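Putative lipoprotein (Parabacteroides distasonis, PDB 4FVS) is of unknown function but is probably an exported lipoprotein that binds lipid in the manner of LolA and LolB. Local coordinates at residues 137-143 with 166-172; 83-87 with 206-210; 94-99 with 125-131. The contacts are given in a common frame with arbitrary orientation. Residues are numbered along the deposited sequence.

How the contacts relate
All three contacts involve one curved antiparallel sheet. Contact 2 is the buried one: the 83-87 turn lies against strand 205-214 with no hydrogen bond between them, only van der Waals contact. Contact 1, partly buried, and contact 3, at the surface, are strand pairings held by backbone hydrogen bonds, each with a mostly apolar face and a more polar one. They are next to each other in the sheet, since strand 123-129 of contact 3 also pairs with strand 132-154 of contact 1, and a salt bridge from Asp-138 OD1 to Lys-126 NZ (2.7 Å) joins their polar faces. Leu-83 of contact 2 meets the apolar faces of both, touching Met-139, Ile-168, Ile-98 and Val-125.

Contact 1. Residues 137-143 with 166-172; sequences KDMAIKD and YNIATRS
Strands 132-154 and 157-171 form an antiparallel beta hairpin in the curved sheet of a fold probably related to LolA and LolB; over 137-143 and 166-171 the axes approach to 4.6 Å, with directions 149° apart. Both run extended up to Asp-143. Lys-137 lies opposite Ser-172. Asp-138 and Arg-171 are a hydrogen-bonded pair (Asp-138 N to Arg-171 O 2.9 Å, Arg-171 N to Asp-138 O 3.0 Å); Asp-138 OD2 salt-bridges Arg-171 NH1 at 3.4 Å, while OD1 takes Lys-126. Met-139, a selenomethionine (mtp) in a non-hydrogen-bonded pair with Thr-170, brings CE to 3.6 Å from Ile-168 CD1. Ala-140 N meets Ala-169 O at 2.9 Å, Ala-169 N meets Ala-140 O at 3.1 Å. Ile-141, non-hydrogen-bonded partner of Ile-168, sets CG2 3.7 Å from Tyr-166 CD1. Lys-142 N to Asn-167 O is 2.9 Å, Asn-167 N to Lys-142 O 2.8 Å. At Asp-143 phi turns positive (50°, psi 45°), and with chi1 m OD2 accepts a 3.0 Å hydrogen bond from Asn-167 ND2.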
loop_
_atom_site.group_PDB
_atom_site.type_symbol
_atom_site.label_atom_id
_atom_site.label_comp_id
_atom_site.label_asym_id
_atom_site.label_seq_id
_atom_site.Cartn_x
_atom_site.Cartn_y
_atom_site.Cartn_z
ATOM N N LYS A 137 -16.424 -7.192 -3.871
ATOM C CA LYS A 137 -15.522 -8.168 -3.270
ATOM C C LYS A 137 -15.097 -7.687 -1.920
ATOM O O LYS A 137 -14.791 -6.503 -1.749
ATOM C CB LYS A 137 -14.252 -8.408 -4.129
ATOM C CG LYS A 137 -14.362 -9.359 -5.302
ATOM C CD LYS A 137 -12.990 -9.486 -5.983
ATOM C CE LYS A 137 -13.012 -10.296 -7.261
ATOM N NZ LYS A 137 -11.699 -10.244 -7.962
ATOM N N ASP A 138 -15.031 -8.607 -0.965
ATOM C CA ASP A 138 -14.488 -8.367 0.367
ATOM C C ASP A 138 -13.030 -8.715 0.374
ATOM O O ASP A 138 -12.664 -9.753 -0.177
ATOM C CB ASP A 138 -15.209 -9.220 1.423
ATOM C CG ASP A 138 -16.510 -8.687 1.928
ATOM O OD1 ASP A 138 -16.522 -7.538 2.433
ATOM O OD2 ASP A 138 -17.486 -9.465 1.953
HETATM N N MSE A 139 -12.195 -7.892 1.007
HETATM C CA MSE A 139 -10.785 -8.224 1.141
HETATM C C MSE A 139 -10.364 -7.945 2.549
HETATM O O MSE A 139 -10.491 -6.808 3.012
HETATM C CB MSE A 139 -9.918 -7.477 0.134
HETATM C CG MSE A 139 -10.440 -7.624 -1.287
HETATM SE SE MSE A 139 -9.223 -7.034 -2.589
HETATM C CE MSE A 139 -7.942 -8.428 -2.458
ATOM N N ALA A 140 -9.945 -9.001 3.260
ATOM C CA ALA A 140 -9.521 -8.908 4.645
ATOM C C ALA A 140 -8.002 -8.989 4.762
ATOM O O ALA A 140 -7.399 -9.977 4.359
ATOM C CB ALA A 140 -10.176 -10.004 5.463
ATOM N N ILE A 141 -7.384 -7.909 5.248
ATOM C CA ILE A 141 -5.947 -7.814 5.508
ATOM C C ILE A 141 -5.806 -7.965 7.017
ATOM O O ILE A 141 -6.214 -7.081 7.767
ATOM C CB ILE A 141 -5.311 -6.511 4.933
ATOM C CG1 ILE A 141 -5.617 -6.349 3.423
ATOM C CG2 ILE A 141 -3.794 -6.460 5.195
ATOM C CD1 ILE A 141 -5.854 -4.859 3.025
ATOM N N LYS A 142 -5.284 -9.108 7.459
ATOM C CA LYS A 142 -5.217 -9.438 8.880
ATOM C C LYS A 142 -3.880 -10.097 9.231
ATOM O O LYS A 142 -3.051 -10.305 8.356
ATOM C CB LYS A 142 -6.405 -10.383 9.236
ATOM C CG LYS A 142 -6.505 -11.616 8.329
ATOM C CD LYS A 142 -7.852 -12.280 8.389
ATOM C CE LYS A 142 -7.948 -13.358 7.325
ATOM N NZ LYS A 142 -9.326 -13.891 7.188
ATOM N N ASP A 143 -3.684 -10.425 10.527
ATOM C CA ASP A 143 -2.501 -11.092 11.077
ATOM C C ASP A 143 -1.216 -10.398 10.615
ATOM O O ASP A 143 -0.257 -11.060 10.212
ATOM C CB ASP A 143 -2.516 -12.571 10.683
ATOM C CG ASP A 143 -3.821 -13.307 10.963
ATOM O OD1 ASP A 143 -4.286 -13.281 12.132
ATOM O OD2 ASP A 143 -4.342 -13.963 10.034
ATOM N N TYR A 166 1.538 -9.641 6.043
ATOM C CA TYR A 166 0.082 -9.599 6.280
ATOM C C TYR A 166 -0.544 -10.817 5.609
ATOM O O TYR A 166 0.014 -11.317 4.639
ATOM C CB TYR A 166 -0.555 -8.284 5.762
ATOM C CG TYR A 166 -0.500 -8.148 4.245
ATOM C CD1 TYR A 166 -1.464 -8.758 3.430
ATOM C CD2 TYR A 166 0.545 -7.468 3.619
ATOM C CE1 TYR A 166 -1.351 -8.747 2.036
ATOM C CE2 TYR A 166 0.652 -7.426 2.221
ATOM C CZ TYR A 166 -0.293 -8.078 1.434
ATOM O OH TYR A 166 -0.183 -8.083 0.063
ATOM N N ASN A 167 -1.683 -11.289 6.111
ATOM C CA ASN A 167 -2.478 -12.342 5.480
ATOM C C ASN A 167 -3.643 -11.680 4.772
ATOM O O ASN A 167 -4.144 -10.645 5.239
ATOM C CB ASN A 167 -2.964 -13.392 6.472
ATOM C CG ASN A 167 -1.924 -14.340 6.999
ATOM O OD1 ASN A 167 -0.921 -14.652 6.381
ATOM N ND2 ASN A 167 -2.210 -14.898 8.133
ATOM N N ILE A 168 -4.057 -12.233 3.641
ATOM C CA ILE A 168 -5.192 -11.698 2.880
ATOM C C ILE A 168 -6.180 -12.840 2.607
ATOM O O ILE A 168 -5.798 -14.007 2.495
ATOM C CB ILE A 168 -4.770 -10.938 1.567
ATOM C CG1 ILE A 168 -5.973 -10.246 0.883
ATOM C CG2 ILE A 168 -3.986 -11.807 0.576
ATOM C CD1 ILE A 168 -5.647 -8.971 0.270
ATOM N N ALA A 169 -7.457 -12.479 2.560
ATOM C CA ALA A 169 -8.575 -13.357 2.242
ATOM C C ALA A 169 -9.545 -12.564 1.401
ATOM O O ALA A 169 -9.889 -11.458 1.800
ATOM C CB ALA A 169 -9.217 -13.893 3.508
ATOM N N THR A 170 -9.912 -13.067 0.197
ATOM C CA THR A 170 -10.781 -12.383 -0.767
ATOM C C THR A 170 -12.039 -13.233 -1.043
ATOM O O THR A 170 -11.947 -14.349 -1.572
ATOM C CB THR A 170 -10.001 -12.066 -2.056
ATOM O OG1 THR A 170 -8.759 -11.445 -1.721
ATOM C CG2 THR A 170 -10.773 -11.179 -3.019
ATOM N N ARG A 171 -13.213 -12.665 -0.665
ATOM C CA ARG A 171 -14.572 -13.198 -0.810
ATOM C C ARG A 171 -15.335 -12.452 -1.884
ATOM O O ARG A 171 -15.147 -11.250 -2.044
ATOM C CB ARG A 171 -15.348 -13.100 0.499
ATOM C CG ARG A 171 -14.784 -13.955 1.598
ATOM C CD ARG A 171 -15.494 -13.717 2.900
ATOM N NE ARG A 171 -16.713 -14.511 2.979
ATOM C CZ ARG A 171 -17.938 -14.017 2.841
ATOM N NH1 ARG A 171 -18.118 -12.715 2.619
ATOM N NH2 ARG A 171 -18.993 -14.815 2.931
ATOM N N SER A 172 -16.206 -13.162 -2.613
ATOM C CA SER A 172 -16.987 -12.590 -3.700
ATOM C C SER A 172 -18.327 -13.305 -3.841
ATOM O O SER A 172 -18.363 -14.536 -3.700
ATOM C CB SER A 172 -16.218 -12.667 -5.010
ATOM O OG SER A 172 -16.969 -12.081 -6.059
#

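Contact 2. Residues 83-87 with 206-210; sequences LSYPG and QSYTV
This is a buried van der Waals contact, its centre about 9 Å from the centre of the chain, between a tight turn leading into the short helix 86-89 and the face of strand 205-214. The two segments run nearly antiparallel, 164° apart end to end, with Tyr-85 CA 6.6 Å from Thr-209 CA and Pro-86 CA 6.5 Å from Ser-207 CA, too far for a beta pairing. Ser-84 (phi -73°, psi 58°) is the centre of an inverse gamma turn closed by a weak bond from Tyr-85 N to Leu-83 O (2.9 Å). Tyr-85, extended at -147°/155°, takes the N-cap position, and Pro-86 opens the helix. On the strand, Ser-207 and Thr-209 point toward the turn and Tyr-208 away, as beta alternation requires; Gln-206 and Ser-207 form a classic beta bulge opposite Gln-198. The turn lies within the concave side of the strongly curved antiparallel sheet, the side that in LolA and LolB relatives holds the lipid cavity. Thr-209 CG2 sits 3.3 Å from Ser-84 O, 4.1 Å from Tyr-85 CB and 4.1 Å from Pro-86 CD, while its OG1 bonds Thr-196 and Arg-18. Pro-86 CG packs 3.9 Å from Ser-207 CB. Ser-207 (chi1 p) gives its OG to Gln-198, and that oxygen lies 4.1 Å from Tyr-85 CD1; the Tyr-85 side chain (chi1 p) leads off toward Tyr-166, Met-139 and Ile-168.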
loop_
_atom_site.group_PDB
_atom_site.type_symbol
_atom_site.label_atom_id
_atom_site.label_comp_id
_atom_site.label_asym_id
_atom_site.label_seq_id
_atom_site.Cartn_x
_atom_site.Cartn_y
_atom_site.Cartn_z
ATOM N N LEU A 83 -3.240 -2.732 -1.421
ATOM C CA LEU A 83 -3.770 -3.418 -2.605
ATOM C C LEU A 83 -3.251 -2.814 -3.919
ATOM O O LEU A 83 -3.798 -3.108 -4.982
ATOM C CB LEU A 83 -5.302 -3.428 -2.602
ATOM C CG LEU A 83 -6.007 -3.926 -1.315
ATOM C CD1 LEU A 83 -7.461 -3.741 -1.427
ATOM C CD2 LEU A 83 -5.713 -5.381 -1.036
ATOM N N SER A 84 -2.165 -2.012 -3.844
ATOM C CA SER A 84 -1.426 -1.413 -4.970
ATOM C C SER A 84 -0.602 -2.475 -5.700
ATOM O O SER A 84 0.642 -2.379 -5.725
ATOM C CB SER A 84 -0.477 -0.321 -4.469
ATOM O OG SER A 84 -1.118 0.701 -3.731
ATOM N N TYR A 85 -1.257 -3.542 -6.206
ATOM C CA TYR A 85 -0.478 -4.596 -6.847
ATOM C C TYR A 85 -1.267 -5.199 -7.974
ATOM O O TYR A 85 -2.498 -5.149 -7.922
ATOM C CB TYR A 85 -0.006 -5.668 -5.848
ATOM C CG TYR A 85 -1.091 -6.371 -5.057
ATOM C CD1 TYR A 85 -1.741 -7.494 -5.573
ATOM C CD2 TYR A 85 -1.365 -6.008 -3.740
ATOM C CE1 TYR A 85 -2.691 -8.185 -4.834
ATOM C CE2 TYR A 85 -2.292 -6.717 -2.974
ATOM C CZ TYR A 85 -2.949 -7.807 -3.527
ATOM O OH TYR A 85 -3.854 -8.531 -2.797
ATOM N N PRO A 86 -0.549 -5.791 -8.973
ATOM C CA PRO A 86 -1.210 -6.347 -10.170
ATOM C C PRO A 86 -2.460 -7.222 -9.924
ATOM O O PRO A 86 -3.429 -7.020 -10.626
ATOM C CB PRO A 86 -0.098 -7.181 -10.796
ATOM C CG PRO A 86 1.136 -6.453 -10.454
ATOM C CD PRO A 86 0.928 -5.866 -9.108
ATOM N N GLY A 87 -2.450 -8.149 -8.966
ATOM C CA GLY A 87 -3.616 -8.992 -8.663
ATOM C C GLY A 87 -4.948 -8.271 -8.455
ATOM O O GLY A 87 -6.006 -8.757 -8.892
ATOM N N GLN A 206 3.266 -14.364 -6.679
ATOM C CA GLN A 206 2.308 -14.076 -7.745
ATOM C C GLN A 206 2.653 -12.771 -8.457
ATOM O O GLN A 206 2.459 -12.651 -9.674
ATOM C CB GLN A 206 0.868 -14.006 -7.189
ATOM C CG GLN A 206 0.340 -15.331 -6.595
ATOM C CD GLN A 206 0.319 -16.458 -7.583
ATOM O OE1 GLN A 206 1.159 -17.363 -7.539
ATOM N NE2 GLN A 206 -0.622 -16.399 -8.512
ATOM N N SER A 207 3.141 -11.789 -7.688
ATOM C CA SER A 207 3.476 -10.458 -8.162
ATOM C C SER A 207 4.354 -9.726 -7.160
ATOM O O SER A 207 4.552 -10.199 -6.046
ATOM C CB SER A 207 2.206 -9.647 -8.426
ATOM O OG SER A 207 1.294 -9.692 -7.341
ATOM N N TYR A 208 4.882 -8.569 -7.566
ATOM C CA TYR A 208 5.706 -7.696 -6.742
ATOM C C TYR A 208 5.659 -6.281 -7.320
ATOM O O TYR A 208 5.236 -6.091 -8.470
ATOM C CB TYR A 208 7.142 -8.216 -6.602
ATOM C CG TYR A 208 7.970 -8.173 -7.868
ATOM C CD1 TYR A 208 7.932 -9.220 -8.787
ATOM C CD2 TYR A 208 8.850 -7.118 -8.116
ATOM C CE1 TYR A 208 8.700 -9.187 -9.953
ATOM C CE2 TYR A 208 9.608 -7.066 -9.284
ATOM C CZ TYR A 208 9.531 -8.104 -10.197
ATOM O OH TYR A 208 10.286 -8.064 -11.338
ATOM N N THR A 209 5.994 -5.278 -6.490
ATOM C CA THR A 209 6.046 -3.881 -6.934
ATOM C C THR A 209 7.362 -3.275 -6.433
ATOM O O THR A 209 7.891 -3.696 -5.394
ATOM C CB THR A 209 4.815 -3.040 -6.512
ATOM O OG1 THR A 209 4.983 -2.546 -5.192
ATOM C CG2 THR A 209 3.483 -3.755 -6.693
ATOM N N VAL A 210 7.904 -2.318 -7.195
ATOM C CA VAL A 210 9.132 -1.624 -6.841
ATOM C C VAL A 210 8.965 -0.151 -7.113
ATOM O O VAL A 210 8.296 0.215 -8.087
ATOM C CB VAL A 210 10.432 -2.155 -7.533
ATOM C CG1 VAL A 210 10.905 -3.458 -6.939
ATOM C CG2 VAL A 210 10.256 -2.311 -9.020
#

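Contact 3. Residues 94-99 with 125-131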
loop_
_atom_site.group_PDB
_atom_site.type_symbol
_atom_site.label_atom_id
_atom_site.label_comp_id
_atom_site.label_asym_id
_atom_site.label_seq_id
_atom_site.Cartn_x
_atom_site.Cartn_y
_atom_site.Cartn_z
ATOM N N THR A 94 -12.053 2.500 -13.952
ATOM C CA THR A 94 -12.110 3.736 -13.163
ATOM C C THR A 94 -13.353 3.826 -12.262
ATOM O O THR A 94 -13.358 4.656 -11.346
ATOM C CB THR A 94 -12.009 4.949 -14.064
ATOM O OG1 THR A 94 -11.179 4.592 -15.166
ATOM C CG2 THR A 94 -11.390 6.138 -13.339
ATOM N N ASN A 95 -14.360 2.949 -12.471
ATOM C CA ASN A 95 -15.567 2.900 -11.632
ATOM C C ASN A 95 -15.311 2.104 -10.365
ATOM O O ASN A 95 -16.099 2.169 -9.432
ATOM C CB ASN A 95 -16.752 2.302 -12.386
ATOM C CG ASN A 95 -17.197 3.109 -13.567
ATOM O OD1 ASN A 95 -17.210 4.353 -13.536
ATOM N ND2 ASN A 95 -17.603 2.399 -14.614
ATOM N N VAL A 96 -14.204 1.363 -10.329
ATOM C CA VAL A 96 -13.821 0.549 -9.186
ATOM C C VAL A 96 -13.304 1.450 -8.054
ATOM O O VAL A 96 -12.411 2.278 -8.260
ATOM C CB VAL A 96 -12.799 -0.518 -9.586
ATOM C CG1 VAL A 96 -12.380 -1.345 -8.390
ATOM C CG2 VAL A 96 -13.364 -1.415 -10.673
ATOM N N ASP A 97 -13.911 1.311 -6.867
ATOM C CA ASP A 97 -13.500 2.046 -5.677
ATOM C C ASP A 97 -13.270 1.065 -4.518
ATOM O O ASP A 97 -13.642 -0.109 -4.608
ATOM C CB ASP A 97 -14.522 3.135 -5.296
ATOM C CG ASP A 97 -13.876 4.417 -4.769
ATOM O OD1 ASP A 97 -12.770 4.335 -4.176
ATOM O OD2 ASP A 97 -14.470 5.499 -4.956
ATOM N N ILE A 98 -12.592 1.534 -3.465
ATOM C CA ILE A 98 -12.314 0.748 -2.266
ATOM C C ILE A 98 -12.750 1.586 -1.070
ATOM O O ILE A 98 -12.575 2.809 -1.061
ATOM C CB ILE A 98 -10.831 0.288 -2.190
ATOM C CG1 ILE A 98 -10.488 -0.656 -3.371
ATOM C CG2 ILE A 98 -10.549 -0.426 -0.893
ATOM C CD1 ILE A 98 -9.023 -1.057 -3.558
ATOM N N THR A 99 -13.381 0.923 -0.076
ATOM C CA THR A 99 -13.866 1.558 1.154
ATOM C C THR A 99 -12.675 2.079 1.949
ATOM O O THR A 99 -11.586 1.488 1.928
ATOM C CB THR A 99 -14.717 0.587 1.972
ATOM O OG1 THR A 99 -13.984 -0.614 2.180
ATOM C CG2 THR A 99 -16.029 0.247 1.309
ATOM N N VAL A 125 -11.745 -4.187 3.836
ATOM C CA VAL A 125 -12.302 -3.235 2.908
ATOM C C VAL A 125 -13.280 -3.932 1.957
ATOM O O VAL A 125 -13.524 -5.134 2.049
ATOM C CB VAL A 125 -11.172 -2.503 2.142
ATOM C CG1 VAL A 125 -10.250 -1.778 3.115
ATOM C CG2 VAL A 125 -10.394 -3.439 1.209
ATOM N N LYS A 126 -13.871 -3.144 1.077
ATOM C CA LYS A 126 -14.717 -3.656 0.038
ATOM C C LYS A 126 -14.331 -2.986 -1.274
ATOM O O LYS A 126 -14.252 -1.755 -1.367
ATOM C CB LYS A 126 -16.180 -3.476 0.366
ATOM C CG LYS A 126 -17.017 -4.556 -0.280
ATOM C CD LYS A 126 -18.454 -4.440 0.031
ATOM C CE LYS A 126 -18.736 -4.645 1.494
ATOM N NZ LYS A 126 -18.738 -6.052 1.957
ATOM N N ILE A 127 -13.995 -3.800 -2.257
ATOM C CA ILE A 127 -13.684 -3.276 -3.583
ATOM C C ILE A 127 -14.976 -3.462 -4.407
ATOM O O ILE A 127 -15.563 -4.544 -4.394
ATOM C CB ILE A 127 -12.415 -3.912 -4.172
ATOM C CG1 ILE A 127 -12.137 -3.416 -5.578
ATOM C CG2 ILE A 127 -12.407 -5.439 -4.082
ATOM C CD1 ILE A 127 -10.668 -3.582 -5.973
ATOM N N TYR A 128 -15.494 -2.376 -4.985
ATOM C CA TYR A 128 -16.788 -2.392 -5.666
ATOM C C TYR A 128 -16.821 -1.453 -6.855
ATOM O O TYR A 128 -15.976 -0.572 -6.958
ATOM C CB TYR A 128 -17.898 -1.967 -4.655
ATOM C CG TYR A 128 -17.752 -0.554 -4.112
ATOM C CD1 TYR A 128 -16.930 -0.284 -3.022
ATOM C CD2 TYR A 128 -18.421 0.516 -4.700
ATOM C CE1 TYR A 128 -16.752 1.017 -2.550
ATOM C CE2 TYR A 128 -18.260 1.823 -4.232
ATOM C CZ TYR A 128 -17.417 2.072 -3.159
ATOM O OH TYR A 128 -17.264 3.363 -2.695
ATOM N N ASP A 129 -17.875 -1.574 -7.680
ATOM C CA ASP A 129 -18.154 -0.723 -8.829
ATOM C C ASP A 129 -19.069 0.418 -8.358
ATOM O O ASP A 129 -20.194 0.165 -7.947
ATOM C CB ASP A 129 -18.793 -1.590 -9.951
ATOM C CG ASP A 129 -19.184 -0.936 -11.281
ATOM O OD1 ASP A 129 -19.266 0.310 -11.337
ATOM O OD2 ASP A 129 -19.469 -1.685 -12.249
ATOM N N LYS A 130 -18.575 1.669 -8.393
ATOM C CA LYS A 130 -19.291 2.899 -8.012
ATOM C C LYS A 130 -20.659 3.008 -8.684
ATOM O O LYS A 130 -21.610 3.504 -8.059
ATOM C CB LYS A 130 -18.462 4.155 -8.379
ATOM C CG LYS A 130 -17.350 4.483 -7.367
ATOM C CD LYS A 130 -16.500 5.707 -7.746
ATOM C CE LYS A 130 -15.252 5.353 -8.533
ATOM N NZ LYS A 130 -14.339 6.518 -8.682
ATOM N N LYS A 131 -20.757 2.527 -9.950
ATOM C CA LYS A 131 -21.961 2.575 -10.790
ATOM C C LYS A 131 -22.894 1.367 -10.544
ATOM O O LYS A 131 -24.104 1.475 -10.815
ATOM C CB LYS A 131 -21.587 2.646 -12.283
ATOM C CG LYS A 131 -20.608 3.767 -12.674
ATOM C CD LYS A 131 -21.240 5.145 -12.881
ATOM C CE LYS A 131 -20.211 6.128 -13.397
ATOM N NZ LYS A 131 -20.827 7.377 -13.936
HETATM O O HOH W 1 -11.571 5.305 -7.292
#
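Val-96, Ile-98, Val-125 and Ile-127 make the apolar centre of this antiparallel pairing, in which the short strand 96-98 forms one end of the curved sheet by lying against strand 123-129; residues 96-98 and 125-129 run 158° apart. Val-96 CG1 reaches Ile-127 CG1 at 3.5 Å, Ile-98 CG2 meets Val-125 CG2 at 3.7 Å, and Ile-98 CD1 lies 3.9 Å from Ile-127 CD1; Leu-83 and Met-92 pack on the same face. Between the non-hydrogen-bonded pairs Val-96/Asp-129 and Ile-98/Ile-127 sits the hydrogen-bonded pair Asp-97/Tyr-128, with Asp-97 N to Tyr-128 O at 2.8 Å and Tyr-128 N to Asp-97 O at 3.0 Å. On that other face Asp-97 CB makes an off-centre CH-pi contact with the Tyr-128 ring, 4.2 Å from its centroid. Beyond the strand, Thr-99 continues the ladder: its N donates to Lys-126 O (3.1 Å), and its OG1, rather than its carbonyl, accepts from Lys-126 N (2.8 Å). At the opposite end Lys-130 N donates to Asn-95 O at 2.7 Å, and Lys-130 NZ makes a long salt bridge with Asp-97 OD2 (3.9 Å). Next to it the chain bends in an Asx turn, Asp-129 OD1 accepting from Lys-131 N at 3.0 Å.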